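Local coordinates for putative Transcriptional Regulator (Rhodococcus sp., PDB 2IA2), which probably binds DNA as an IclR-type transcriptional regulator, joining an N-terminal helix-turn-helix domain to a C-terminal domain of the kind that senses small-molecule effectors, at residues S88-L92 with P93-Q97; V135-T138 with I139-L143; V153-A156 with G157-D160; F73-T76 with P77-E81. One frame throughout, in Å; residues are numbered along the deposited sequence.

Contact 1. Residues S88-L92 with P93-Q97; sequences SSLSL and PEVAQ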
loop_
_atom_site.group_PDB
_atom_site.type_symbol
_atom_site.label_atom_id
_atom_site.label_comp_id
_atom_site.label_asym_id
_atom_site.label_seq_id
_atom_site.Cartn_x
_atom_site.Cartn_y
_atom_site.Cartn_z
ATOM N N SER A 88 3.665 -1.078 1.119
ATOM C CA SER A 88 2.565 -0.545 0.269
ATOM C C SER A 88 2.208 -1.473 -0.906
ATOM O O SER A 88 1.180 -1.346 -1.548
ATOM C CB SER A 88 2.853 0.898 -0.184
ATOM O OG SER A 88 4.000 0.957 -1.048
ATOM N N SER A 89 2.995 -2.490 -1.104
ATOM C CA SER A 89 2.726 -3.462 -2.172
ATOM C C SER A 89 2.074 -4.786 -1.707
ATOM O O SER A 89 1.882 -5.694 -2.537
ATOM C CB SER A 89 3.986 -3.734 -2.967
ATOM O OG SER A 89 4.832 -4.530 -2.188
ATOM N N LEU A 90 1.723 -4.900 -0.401
ATOM C CA LEU A 90 1.134 -6.127 0.133
ATOM C C LEU A 90 -0.195 -6.491 -0.532
ATOM O O LEU A 90 -1.065 -5.639 -0.722
ATOM C CB LEU A 90 0.892 -6.015 1.671
ATOM C CG LEU A 90 2.106 -5.806 2.565
ATOM C CD1 LEU A 90 1.774 -5.614 4.071
ATOM C CD2 LEU A 90 3.097 -6.951 2.370
ATOM N N SER A 91 -0.363 -7.767 -0.867
ATOM C CA SER A 91 -1.606 -8.220 -1.484
ATOM C C SER A 91 -2.669 -8.385 -0.402
ATOM O O SER A 91 -2.379 -8.417 0.810
ATOM C CB SER A 91 -1.356 -9.565 -2.232
ATOM O OG SER A 91 -0.938 -10.477 -1.278
ATOM N N LEU A 92 -3.911 -8.521 -0.811
ATOM C CA LEU A 92 -4.904 -8.884 0.179
ATOM C C LEU A 92 -4.564 -10.145 1.016
ATOM O O LEU A 92 -4.746 -10.124 2.232
ATOM C CB LEU A 92 -6.301 -8.953 -0.442
ATOM C CG LEU A 92 -7.326 -9.770 0.365
ATOM C CD1 LEU A 92 -7.932 -8.894 1.439
ATOM C CD2 LEU A 92 -8.431 -10.356 -0.553
ATOM N N PRO A 93 -4.156 -11.273 0.388
ATOM C CA PRO A 93 -3.819 -12.423 1.242
ATOM C C PRO A 93 -2.687 -12.154 2.256
ATOM O O PRO A 93 -2.733 -12.654 3.367
ATOM C CB PRO A 93 -3.350 -13.490 0.221
ATOM C CG PRO A 93 -4.016 -13.114 -1.044
ATOM C CD PRO A 93 -4.082 -11.625 -1.049
ATOM N N GLU A 94 -1.667 -11.397 1.866
ATOM C CA GLU A 94 -0.546 -11.080 2.756
ATOM C C GLU A 94 -1.034 -10.148 3.884
ATOM O O GLU A 94 -0.544 -10.241 5.005
ATOM C CB GLU A 94 0.567 -10.381 1.978
ATOM C CG GLU A 94 1.233 -11.280 0.959
ATOM C CD GLU A 94 2.152 -10.518 -0.036
ATOM O OE1 GLU A 94 1.901 -9.356 -0.421
ATOM O OE2 GLU A 94 3.098 -11.144 -0.502
ATOM N N VAL A 95 -1.973 -9.250 3.595
ATOM C CA VAL A 95 -2.522 -8.383 4.641
ATOM C C VAL A 95 -3.356 -9.229 5.646
ATOM O O VAL A 95 -3.178 -9.129 6.880
ATOM C CB VAL A 95 -3.348 -7.233 4.056
ATOM C CG1 VAL A 95 -4.195 -6.554 5.160
ATOM C CG2 VAL A 95 -2.416 -6.179 3.292
ATOM N N ALA A 96 -4.204 -10.096 5.101
ATOM C CA ALA A 96 -5.072 -10.998 5.874
ATOM C C ALA A 96 -4.362 -12.038 6.715
ATOM O O ALA A 96 -4.755 -12.263 7.830
ATOM C CB ALA A 96 -6.062 -11.659 4.947
ATOM N N GLN A 97 -3.317 -12.682 6.184
ATOM C CA GLN A 97 -2.637 -13.787 6.899
ATOM C C GLN A 97 -2.372 -13.608 8.413
ATOM O O GLN A 97 -2.822 -14.430 9.194
ATOM C CB GLN A 97 -1.387 -14.301 6.139
ATOM C CG GLN A 97 -0.956 -15.739 6.516
ATOM C CD GLN A 97 -2.032 -16.787 6.163
ATOM O OE1 GLN A 97 -2.712 -16.680 5.147
ATOM N NE2 GLN A 97 -2.149 -17.797 6.972
HETATM O O HOH W 1 2.927 -8.183 -2.607
#
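S91 and E94 trade bonds across the first turn of helix 92-107. The amide of S91 gives its hydrogen to E94 OE1, N to OE1 2.8 Å and almost straight at 170°, meeting the carboxylate on its anti side and somewhat out of its plane. In return S91 OG accepts from E94 N, a weak capping bond of 3.4 Å. OG can do this because chi1 of 61° sets it between the backbone N and the carbonyl carbon. E94 OE1 has a further donor: a water 2.7 Å away, which also donates to S89 O and so ties the carboxylate to the incoming loop. The backbone bonds then begin, with V95 N on S91 O at 2.9 Å and A96 N on L92 O at 2.9 Å. Beside this polar face, L90 CB rests against V95 CG2 at 3.7 Å. L92 and A96 turn to the domain interior, where they meet helix 246-264 and strand 110-117, while L90 also packs against the second subunit. Reciprocal side-chain-to-backbone bonding between S91 at the N-cap and E94 three residues on is a capping box, here opening the first long helix of the C-terminal domain.

Contact 2. Residues V135-T138 with I139-L143; sequences VGIT and IGTRL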
loop_
_atom_site.group_PDB
_atom_site.type_symbol
_atom_site.label_atom_id
_atom_site.label_comp_id
_atom_site.label_asym_id
_atom_site.label_seq_id
_atom_site.Cartn_x
_atom_site.Cartn_y
_atom_site.Cartn_z
ATOM N N VAL A 135 -12.144 -29.128 8.302
ATOM C CA VAL A 135 -13.212 -28.606 7.451
ATOM C C VAL A 135 -12.591 -27.595 6.540
ATOM O O VAL A 135 -13.291 -26.916 5.800
ATOM C CB VAL A 135 -14.321 -27.891 8.331
ATOM C CG1 VAL A 135 -15.127 -28.942 9.156
ATOM C CG2 VAL A 135 -13.737 -26.805 9.288
ATOM N N GLY A 136 -11.258 -27.519 6.612
ATOM C CA GLY A 136 -10.496 -26.487 5.905
ATOM C C GLY A 136 -10.345 -26.881 4.462
ATOM O O GLY A 136 -10.188 -28.064 4.142
ATOM N N ILE A 137 -10.347 -25.873 3.594
ATOM C CA ILE A 137 -10.269 -26.063 2.126
ATOM C C ILE A 137 -8.961 -25.398 1.675
ATOM O O ILE A 137 -8.641 -24.328 2.195
ATOM C CB ILE A 137 -11.554 -25.378 1.558
ATOM C CG1 ILE A 137 -12.728 -26.343 1.679
ATOM C CG2 ILE A 137 -11.433 -24.918 0.131
ATOM C CD1 ILE A 137 -14.017 -25.637 1.843
ATOM N N THR A 138 -8.220 -25.963 0.722
ATOM C CA THR A 138 -6.990 -25.295 0.251
ATOM C C THR A 138 -7.195 -24.042 -0.650
ATOM O O THR A 138 -8.208 -23.903 -1.382
ATOM C CB THR A 138 -6.058 -26.243 -0.513
ATOM O OG1 THR A 138 -6.736 -26.659 -1.698
ATOM C CG2 THR A 138 -5.680 -27.443 0.338
ATOM N N ILE A 139 -6.197 -23.158 -0.593
ATOM C CA ILE A 139 -6.168 -21.885 -1.350
ATOM C C ILE A 139 -6.318 -22.183 -2.846
ATOM O O ILE A 139 -5.759 -23.151 -3.317
ATOM C CB ILE A 139 -4.894 -21.092 -1.013
ATOM C CG1 ILE A 139 -4.991 -20.595 0.418
ATOM C CG2 ILE A 139 -4.690 -19.875 -1.940
ATOM C CD1 ILE A 139 -3.645 -20.164 0.961
ATOM N N GLY A 140 -7.145 -21.410 -3.561
ATOM C CA GLY A 140 -7.436 -21.681 -4.951
ATOM C C GLY A 140 -8.671 -22.499 -5.194
ATOM O O GLY A 140 -9.181 -22.549 -6.338
ATOM N N THR A 141 -9.207 -23.122 -4.142
ATOM C CA THR A 141 -10.435 -23.892 -4.310
ATOM C C THR A 141 -11.604 -22.936 -4.526
ATOM O O THR A 141 -11.620 -21.834 -3.967
ATOM C CB THR A 141 -10.720 -24.786 -3.056
ATOM O OG1 THR A 141 -9.576 -25.600 -2.815
ATOM C CG2 THR A 141 -11.905 -25.714 -3.273
ATOM N N ARG A 142 -12.535 -23.343 -5.355
ATOM C CA ARG A 142 -13.778 -22.658 -5.583
ATOM C C ARG A 142 -14.955 -23.426 -5.022
ATOM O O ARG A 142 -14.959 -24.630 -5.031
ATOM C CB ARG A 142 -14.000 -22.427 -7.054
ATOM C CG ARG A 142 -12.884 -21.762 -7.724
ATOM C CD ARG A 142 -13.183 -21.324 -9.107
ATOM N NE ARG A 142 -12.048 -20.591 -9.584
ATOM C CZ ARG A 142 -12.052 -19.328 -9.943
ATOM N NH1 ARG A 142 -13.157 -18.624 -9.922
ATOM N NH2 ARG A 142 -10.936 -18.770 -10.315
ATOM N N LEU A 143 -15.946 -22.705 -4.544
ATOM C CA LEU A 143 -17.169 -23.290 -4.027
ATOM C C LEU A 143 -18.307 -22.376 -4.517
ATOM O O LEU A 143 -18.079 -21.188 -4.772
ATOM C CB LEU A 143 -17.127 -23.360 -2.499
ATOM C CG LEU A 143 -16.167 -24.364 -1.830
ATOM C CD1 LEU A 143 -16.282 -24.228 -0.355
ATOM C CD2 LEU A 143 -16.560 -25.804 -2.195
#
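The peptide plane between T138 and I139 is the flat group at the centre of this contact: T141 N and T141 OG1 both approach its carbonyl oxygen from one face. The motif is a type II beta turn, T138 to T141, which leads the chain into strand 142-144 at one border of the C-terminal domain's antiparallel sheet. T141 N closes the turn at 3.0 Å from T138 O, its hydrogen bond bent to 152°. The hydroxyl T141 OG1 donates to the same T138 O at 2.6 Å. One residue thus grips that oxygen twice, with both donors tilted by about 25° from the carbonyl plane. G140 takes the third position with phi 94°, the left-handed region expected there in a type II turn. Backbone bonds of G140 and T141 with Y123, and of L143 with I121, hold the stretch to strand 120-127. Beside the turn the apolar side chains meet tightly. I137 CG2, anti to its own amide nitrogen, comes to 3.3 Å from T141 CB, the two side chains crossing at about a right angle. Further along, I137 and L143 reach toward each other tip to tip, both also touching Y123 of strand 120-127, and their methyls, I137 CD1 and L143 CD1, stand 3.5 Å apart.

Contact 3. Residues V153-A156 with G157-D160; sequences VLLA and GLPD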
loop_
_atom_site.group_PDB
_atom_site.type_symbol
_atom_site.label_atom_id
_atom_site.label_comp_id
_atom_site.label_asym_id
_atom_site.label_seq_id
_atom_site.Cartn_x
_atom_site.Cartn_y
_atom_site.Cartn_z
ATOM N N VAL A 153 -22.155 -13.403 1.974
ATOM C CA VAL A 153 -21.539 -12.116 2.286
ATOM C C VAL A 153 -21.119 -11.369 1.016
ATOM O O VAL A 153 -21.347 -10.140 0.883
ATOM C CB VAL A 153 -20.320 -12.302 3.263
ATOM C CG1 VAL A 153 -19.468 -11.042 3.350
ATOM C CG2 VAL A 153 -20.826 -12.673 4.666
ATOM N N LEU A 154 -20.450 -12.069 0.097
ATOM C CA LEU A 154 -19.957 -11.423 -1.131
ATOM C C LEU A 154 -21.123 -11.005 -2.028
ATOM O O LEU A 154 -21.104 -9.881 -2.575
ATOM C CB LEU A 154 -18.933 -12.335 -1.899
ATOM C CG LEU A 154 -17.588 -12.446 -1.136
ATOM C CD1 LEU A 154 -16.814 -13.668 -1.575
ATOM C CD2 LEU A 154 -16.728 -11.168 -1.316
ATOM N N LEU A 155 -22.114 -11.894 -2.177
ATOM C CA LEU A 155 -23.321 -11.581 -2.934
ATOM C C LEU A 155 -24.114 -10.374 -2.380
ATOM O O LEU A 155 -24.649 -9.569 -3.161
ATOM C CB LEU A 155 -24.225 -12.794 -3.010
ATOM C CG LEU A 155 -23.649 -14.008 -3.740
ATOM C CD1 LEU A 155 -24.605 -15.216 -3.594
ATOM C CD2 LEU A 155 -23.379 -13.681 -5.196
ATOM N N ALA A 156 -24.174 -10.235 -1.050
ATOM C CA ALA A 156 -24.833 -9.095 -0.426
ATOM C C ALA A 156 -24.138 -7.792 -0.814
ATOM O O ALA A 156 -24.754 -6.708 -0.782
ATOM C CB ALA A 156 -24.893 -9.281 1.081
ATOM N N GLY A 157 -22.874 -7.890 -1.219
ATOM C CA GLY A 157 -22.087 -6.730 -1.598
ATOM C C GLY A 157 -22.311 -6.299 -3.030
ATOM O O GLY A 157 -21.935 -5.230 -3.385
ATOM N N LEU A 158 -22.946 -7.116 -3.863
ATOM C CA LEU A 158 -23.177 -6.729 -5.257
ATOM C C LEU A 158 -24.123 -5.525 -5.423
ATOM O O LEU A 158 -24.989 -5.341 -4.596
ATOM C CB LEU A 158 -23.768 -7.915 -6.037
ATOM C CG LEU A 158 -22.748 -9.046 -6.263
ATOM C CD1 LEU A 158 -23.418 -10.177 -6.967
ATOM C CD2 LEU A 158 -21.502 -8.525 -7.030
ATOM N N PRO A 159 -23.974 -4.731 -6.512
ATOM C CA PRO A 159 -25.086 -3.804 -6.894
ATOM C C PRO A 159 -26.361 -4.611 -7.145
ATOM O O PRO A 159 -26.262 -5.758 -7.648
ATOM C CB PRO A 159 -24.591 -3.184 -8.212
ATOM C CG PRO A 159 -23.031 -3.241 -8.091
ATOM C CD PRO A 159 -22.807 -4.600 -7.411
ATOM N N ASP A 160 -27.529 -4.054 -6.801
ATOM C CA ASP A 160 -28.821 -4.754 -6.974
ATOM C C ASP A 160 -29.067 -5.361 -8.348
ATOM O O ASP A 160 -29.635 -6.447 -8.461
ATOM C CB ASP A 160 -29.999 -3.817 -6.635
ATOM C CG ASP A 160 -30.135 -3.564 -5.129
ATOM O OD1 ASP A 160 -29.809 -4.500 -4.334
ATOM O OD2 ASP A 160 -30.560 -2.437 -4.753
#
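V153 reaches the following segment through its backbone: V153 O takes a weak bond from G157 N at 3.4 Å, the N-H bent to 125°, while its side chain is turned to strands 209-217 and 223-232. Next comes L154, whose carbonyl takes the shorter bond from the same amide, G157 N to L154 O 3.0 Å. The one amide is thus shared between a weak i+4 and a shorter i+3 acceptor, and it stands well above the carbonyl plane of L154. L155 carries on with i+3 spacing, L158 N reaching L155 O at 3.1 Å, again from above the plane. Its side chain makes the apolar part of the contact as well. L155 and L158 lie side by side and point the same way, L155 CD2 at 3.9 Å from L158 CD1. In L158 a chi1 of -70° turns CG anti to the carbonyl carbon, which carries CG and CD1 alongside L155. L158 CB lies 3.4 Å from L155 O. A156 is last in the segment; its CB touches I190 and V193 of helix 183-196, and its carbonyl oxygen accepts from R194 NE. R194 also makes a salt bridge to D160 OD1, so one arginine spans the connection. P159 stands at the N-cap of helix 160-169. Bonds of the 3-10 kind, i to i+3, lead from helix 149-156 into a short helix-to-helix connection to helix 160-169.

Contact 4. Residues F73-T76 with P77-E81; sequences FWLT and PRVLE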
loop_
_atom_site.group_PDB
_atom_site.type_symbol
_atom_site.label_atom_id
_atom_site.label_comp_id
_atom_site.label_asym_id
_atom_site.label_seq_id
_atom_site.Cartn_x
_atom_site.Cartn_y
_atom_site.Cartn_z
ATOM N N PHE A 73 10.403 22.937 11.613
ATOM C CA PHE A 73 10.920 21.625 11.247
ATOM C C PHE A 73 9.882 20.979 10.354
ATOM O O PHE A 73 8.684 21.293 10.461
ATOM C CB PHE A 73 11.069 20.764 12.522
ATOM C CG PHE A 73 11.971 21.353 13.542
ATOM C CD1 PHE A 73 11.503 22.307 14.461
ATOM C CD2 PHE A 73 13.299 20.979 13.592
ATOM C CE1 PHE A 73 12.363 22.878 15.432
ATOM C CE2 PHE A 73 14.179 21.543 14.548
ATOM C CZ PHE A 73 13.711 22.506 15.471
ATOM N N TRP A 74 10.326 20.100 9.460
ATOM C CA TRP A 74 9.441 19.317 8.619
ATOM C C TRP A 74 10.144 18.025 8.201
ATOM O O TRP A 74 11.336 17.874 8.407
ATOM C CB TRP A 74 9.013 20.124 7.370
ATOM C CG TRP A 74 10.180 20.586 6.561
ATOM C CD1 TRP A 74 10.757 19.929 5.496
ATOM C CD2 TRP A 74 10.956 21.792 6.751
ATOM N NE1 TRP A 74 11.817 20.648 5.012
ATOM C CE2 TRP A 74 11.970 21.791 5.751
ATOM C CE3 TRP A 74 10.899 22.866 7.669
ATOM C CZ2 TRP A 74 12.923 22.839 5.627
ATOM C CZ3 TRP A 74 11.836 23.901 7.546
ATOM C CH2 TRP A 74 12.836 23.880 6.527
ATOM N N LEU A 75 9.402 17.106 7.606
ATOM C CA LEU A 75 9.991 15.830 7.234
ATOM C C LEU A 75 10.607 15.885 5.852
ATOM O O LEU A 75 10.227 16.695 5.032
ATOM C CB LEU A 75 8.966 14.690 7.268
ATOM C CG LEU A 75 8.362 14.461 8.659
ATOM C CD1 LEU A 75 7.207 13.468 8.544
ATOM C CD2 LEU A 75 9.456 13.972 9.621
ATOM N N THR A 76 11.538 14.977 5.601
ATOM C CA THR A 76 12.197 14.856 4.320
ATOM C C THR A 76 11.777 13.510 3.744
ATOM O O THR A 76 11.226 12.677 4.481
ATOM C CB THR A 76 13.732 14.784 4.486
ATOM O OG1 THR A 76 14.076 13.492 4.984
ATOM C CG2 THR A 76 14.324 15.894 5.382
ATOM N N PRO A 77 11.997 13.276 2.427
ATOM C CA PRO A 77 11.682 11.976 1.793
ATOM C C PRO A 77 12.458 10.793 2.305
ATOM O O PRO A 77 12.163 9.673 1.921
ATOM C CB PRO A 77 12.030 12.199 0.296
ATOM C CG PRO A 77 12.906 13.457 0.277
ATOM C CD PRO A 77 12.490 14.277 1.461
ATOM N N ARG A 78 13.447 10.993 3.179
ATOM C CA ARG A 78 14.149 9.827 3.720
ATOM C C ARG A 78 13.237 8.969 4.562
ATOM O O ARG A 78 13.450 7.758 4.706
ATOM C CB ARG A 78 15.388 10.254 4.503
ATOM C CG ARG A 78 16.266 9.043 5.017
ATOM C CD ARG A 78 17.553 9.503 5.720
ATOM N NE ARG A 78 18.249 10.383 4.811
ATOM C CZ ARG A 78 19.457 10.190 4.255
ATOM N NH1 ARG A 78 20.202 9.127 4.523
ATOM N NH2 ARG A 78 19.917 11.101 3.404
ATOM N N VAL A 79 12.186 9.584 5.105
ATOM C CA VAL A 79 11.206 8.841 5.897
ATOM C C VAL A 79 10.565 7.708 5.108
ATOM O O VAL A 79 10.223 6.696 5.674
ATOM C CB VAL A 79 10.113 9.843 6.470
ATOM C CG1 VAL A 79 9.222 9.163 7.496
ATOM C CG2 VAL A 79 10.857 11.059 7.085
ATOM N N LEU A 80 10.407 7.869 3.789
ATOM C CA LEU A 80 9.935 6.771 2.926
ATOM C C LEU A 80 10.821 5.538 2.909
ATOM O O LEU A 80 10.339 4.451 2.590
ATOM C CB LEU A 80 9.679 7.266 1.446
ATOM C CG LEU A 80 8.554 8.320 1.354
ATOM C CD1 LEU A 80 8.459 8.856 -0.122
ATOM C CD2 LEU A 80 7.223 7.708 1.784
ATOM N N GLU A 81 12.105 5.700 3.227
ATOM C CA GLU A 81 13.001 4.561 3.296
ATOM C C GLU A 81 12.612 3.575 4.426
ATOM O O GLU A 81 13.042 2.407 4.453
ATOM C CB GLU A 81 14.462 5.082 3.379
ATOM C CG GLU A 81 14.728 6.172 2.213
ATOM C CD GLU A 81 16.190 6.401 1.697
ATOM O OE1 GLU A 81 17.006 5.445 1.708
ATOM O OE2 GLU A 81 16.498 7.546 1.240
#
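T76 OG1 is gripped by more than one backbone group: it accepts from R78 N at 3.1 Å, with the N-H at 153°, and is also hydrogen-bonded to the carbonyl oxygen of G64. With chi1 at 74° the hydroxyl stands between the T76 nitrogen and carbonyl carbon, facing forward to the R78 amide two residues on. One small group thus joins the end of strand 72-75 both to the chain ahead and to the segment leading into the neighbouring strand 66-68. A second bond runs beside it: V79 N to T76 O, 3.3 Å and nearly straight at 165°, though the donor comes from above the carbonyl plane. V79 also brings a methyl to that oxygen, CG2 lying 3.1 Å from T76 O. The same V79 CG2 meets L75 CB at 4.1 Å, the side chains crossing at about a right angle; both also touch I27 of helix 18-28. The junction with the proline is tight, T76 CB standing 3.3 Å from P77 CD. Beyond it, P77 and L80 pack on Y86 of the second subunit, and L75 on S85 of that subunit. A threonine whose hydroxyl and carbonyl take the amides two and three residues later is an ST motif, here turning the chain from the central strand of the three-stranded sheet of the winged helix-turn-helix domain into the linker toward helix 84-87.

In the fold
Contacts 4, 1, 2 and 3 follow one another along the chain without touching. Contact 4 lies in the helix-turn-helix part, its centre about 25 Å from that of contact 1, and both touch the second subunit: L90 of contact 1 packs on P77 of the partner chain, a residue of contact 4, so the segment after strand 72-75 meets the loop before helix 92-107 across the dimer. Contacts 1, 2 and 3 share the C-terminal domain, their centres 19 to 23 Å apart; contact 2 lies at the border strand of its sheet, and contact 3 lies where helix 149-156, next along the chain, passes into the following loop. Contacts 2 and 4 are about 44 Å apart, centre to centre, on opposite sides of the chain's centre.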